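Caspase-3 (Porites astreoides, PDB 6WI4) probably cleaves proteins after aspartate as a cysteine protease of the caspase family, acting in coral apoptosis. Local coordinates at residues Ala44-Ala49 with Lys175-Asn180. Numbering follows the deposited sequence.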
# COMPACT_ATOMS: atom_id res chain seq x y z
N ALA A 44 7.30 -7.58 3.13
CA ALA A 44 8.58 -7.41 3.81
C ALA A 44 9.72 -7.96 2.96
O ALA A 44 10.76 -7.32 2.81
CB ALA A 44 8.54 -8.08 5.18
N LYS A 45 9.51 -9.14 2.36
CA LYS A 45 10.50 -9.74 1.49
C LYS A 45 10.76 -8.86 0.27
O LYS A 45 11.91 -8.60 -0.10
CB LYS A 45 10.03 -11.14 1.08
CG LYS A 45 10.96 -11.88 0.15
CD LYS A 45 10.43 -13.28 -0.18
CE LYS A 45 11.30 -13.93 -1.26
NZ LYS A 45 10.81 -15.29 -1.60
N LEU A 46 9.69 -8.33 -0.33
CA LEU A 46 9.82 -7.48 -1.50
C LEU A 46 10.55 -6.18 -1.18
O LEU A 46 11.48 -5.78 -1.88
CB LEU A 46 8.44 -7.19 -2.09
CG LEU A 46 8.44 -6.15 -3.20
CD1 LEU A 46 9.25 -6.63 -4.40
CD2 LEU A 46 7.02 -5.78 -3.61
N PHE A 47 10.12 -5.48 -0.12
CA PHE A 47 10.73 -4.19 0.18
C PHE A 47 12.19 -4.34 0.60
O PHE A 47 13.01 -3.47 0.28
CB PHE A 47 9.92 -3.48 1.27
CG PHE A 47 8.52 -3.07 0.83
CD1 PHE A 47 8.20 -2.89 -0.50
CD2 PHE A 47 7.54 -2.86 1.79
CE1 PHE A 47 6.92 -2.52 -0.89
CE2 PHE A 47 6.27 -2.48 1.43
CZ PHE A 47 5.95 -2.30 0.08
N ARG A 48 12.55 -5.44 1.27
CA ARG A 48 13.97 -5.70 1.52
C ARG A 48 14.74 -5.90 0.22
O ARG A 48 15.86 -5.39 0.07
CB ARG A 48 14.13 -6.93 2.42
CG ARG A 48 13.73 -6.67 3.86
CD ARG A 48 14.14 -7.81 4.81
NE ARG A 48 13.56 -9.10 4.44
CZ ARG A 48 12.46 -9.61 4.99
NH1 ARG A 48 11.81 -8.93 5.93
NH2 ARG A 48 12.00 -10.80 4.59
N ALA A 49 14.15 -6.64 -0.73
CA ALA A 49 14.81 -6.88 -2.01
C ALA A 49 14.95 -5.60 -2.82
O ALA A 49 15.87 -5.49 -3.65
CB ALA A 49 14.04 -7.93 -2.80
N LYS A 175 4.20 -10.49 -7.22
CA LYS A 175 4.53 -11.23 -8.44
C LYS A 175 5.04 -10.30 -9.53
O LYS A 175 6.10 -10.55 -10.12
CB LYS A 175 3.30 -12.01 -8.92
CG LYS A 175 3.54 -12.83 -10.18
CD LYS A 175 2.45 -13.88 -10.34
N VAL A 176 4.31 -9.22 -9.80
CA VAL A 176 4.73 -8.32 -10.87
C VAL A 176 6.05 -7.64 -10.53
O VAL A 176 6.93 -7.51 -11.39
CB VAL A 176 3.63 -7.27 -11.17
CG1 VAL A 176 4.17 -6.19 -12.11
CG2 VAL A 176 2.40 -7.92 -11.78
N PHE A 177 6.20 -7.17 -9.29
CA PHE A 177 7.42 -6.45 -8.94
C PHE A 177 8.63 -7.38 -8.95
O PHE A 177 9.72 -6.99 -9.38
CB PHE A 177 7.30 -5.78 -7.57
CG PHE A 177 6.59 -4.43 -7.58
CD1 PHE A 177 5.41 -4.24 -8.31
CD2 PHE A 177 7.08 -3.37 -6.83
CE1 PHE A 177 4.75 -3.00 -8.29
CE2 PHE A 177 6.43 -2.15 -6.79
CZ PHE A 177 5.26 -1.95 -7.53
N GLU A 178 8.45 -8.63 -8.50
CA GLU A 178 9.56 -9.59 -8.57
C GLU A 178 10.00 -9.79 -10.01
O GLU A 178 11.20 -9.82 -10.31
CB GLU A 178 9.16 -10.93 -7.96
CG GLU A 178 9.15 -10.95 -6.45
CD GLU A 178 9.19 -12.36 -5.90
OE1 GLU A 178 9.91 -12.58 -4.91
OE2 GLU A 178 8.49 -13.24 -6.45
N GLU A 179 9.03 -9.91 -10.93
CA GLU A 179 9.35 -10.20 -12.32
C GLU A 179 9.95 -9.00 -13.03
O GLU A 179 10.74 -9.16 -13.96
CB GLU A 179 8.09 -10.68 -13.05
CG GLU A 179 8.28 -10.91 -14.54
N ASN A 180 9.60 -7.78 -12.60
CA ASN A 180 9.84 -6.62 -13.44
C ASN A 180 10.63 -5.49 -12.80
O ASN A 180 11.07 -4.59 -13.53
CB ASN A 180 8.49 -6.04 -13.92
CG ASN A 180 7.80 -6.98 -14.89
OD1 ASN A 180 8.23 -7.14 -16.03
ND2 ASN A 180 6.73 -7.62 -14.43
O HOH W 1 8.35 -14.67 -3.22
O HOH W 2 11.45 -14.73 -4.71
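L46 on helix 36-49 reaches across to F177 on helix 168-180, and this apolar pair forms the close-packed part of the contact. Both methyls of the leucine take part. CD1 of L46 lies 3.8 Å from CB of F177, while CD2 of L46 sits 4.0 Å from CD2 of F177, approaching the ring obliquely. The two side chains cross at about a right angle. The forked end of the leucine rests against the root and one ortho corner of the phenylalanine. With CG of L46 anti to the backbone N (chi1 171°), the isobutyl group extends toward helix 168-180; between segments 44-49 and 175-180 the nearest CA atoms, those of L46 and E178, are 7.4 Å apart. Both L46 and F177 are buried; F177 also touches I186 and M189 of helix 186-197, whereas the neighbouring F47 turns to strands 13-18 and 83-88 of the central sheet. The contact therefore joins two helices on the same side of the caspase alpha/beta core.

The solvent side is built differently. K45, fully extended, and E178 cross at about a right angle and touch only loosely, CE of K45 lying 4.1 Å from OE1 of E178. NZ of K45 remains 4.4 Å from OE1 of E178, too far for a salt bridge. Two waters bridge the charged groups. One water accepts from K45 NZ at 3.0 Å and donates to E178 OE1 at 3.1 Å. The O of the second water donates to OE1 of E178 at 2.7 Å and takes only a weak bond from NZ of K45. With the charged groups linked through water, cohesion here probably owes more to apolar burial than to electrostatics, the charged pair adding a modest, water-screened attraction at the exposed border.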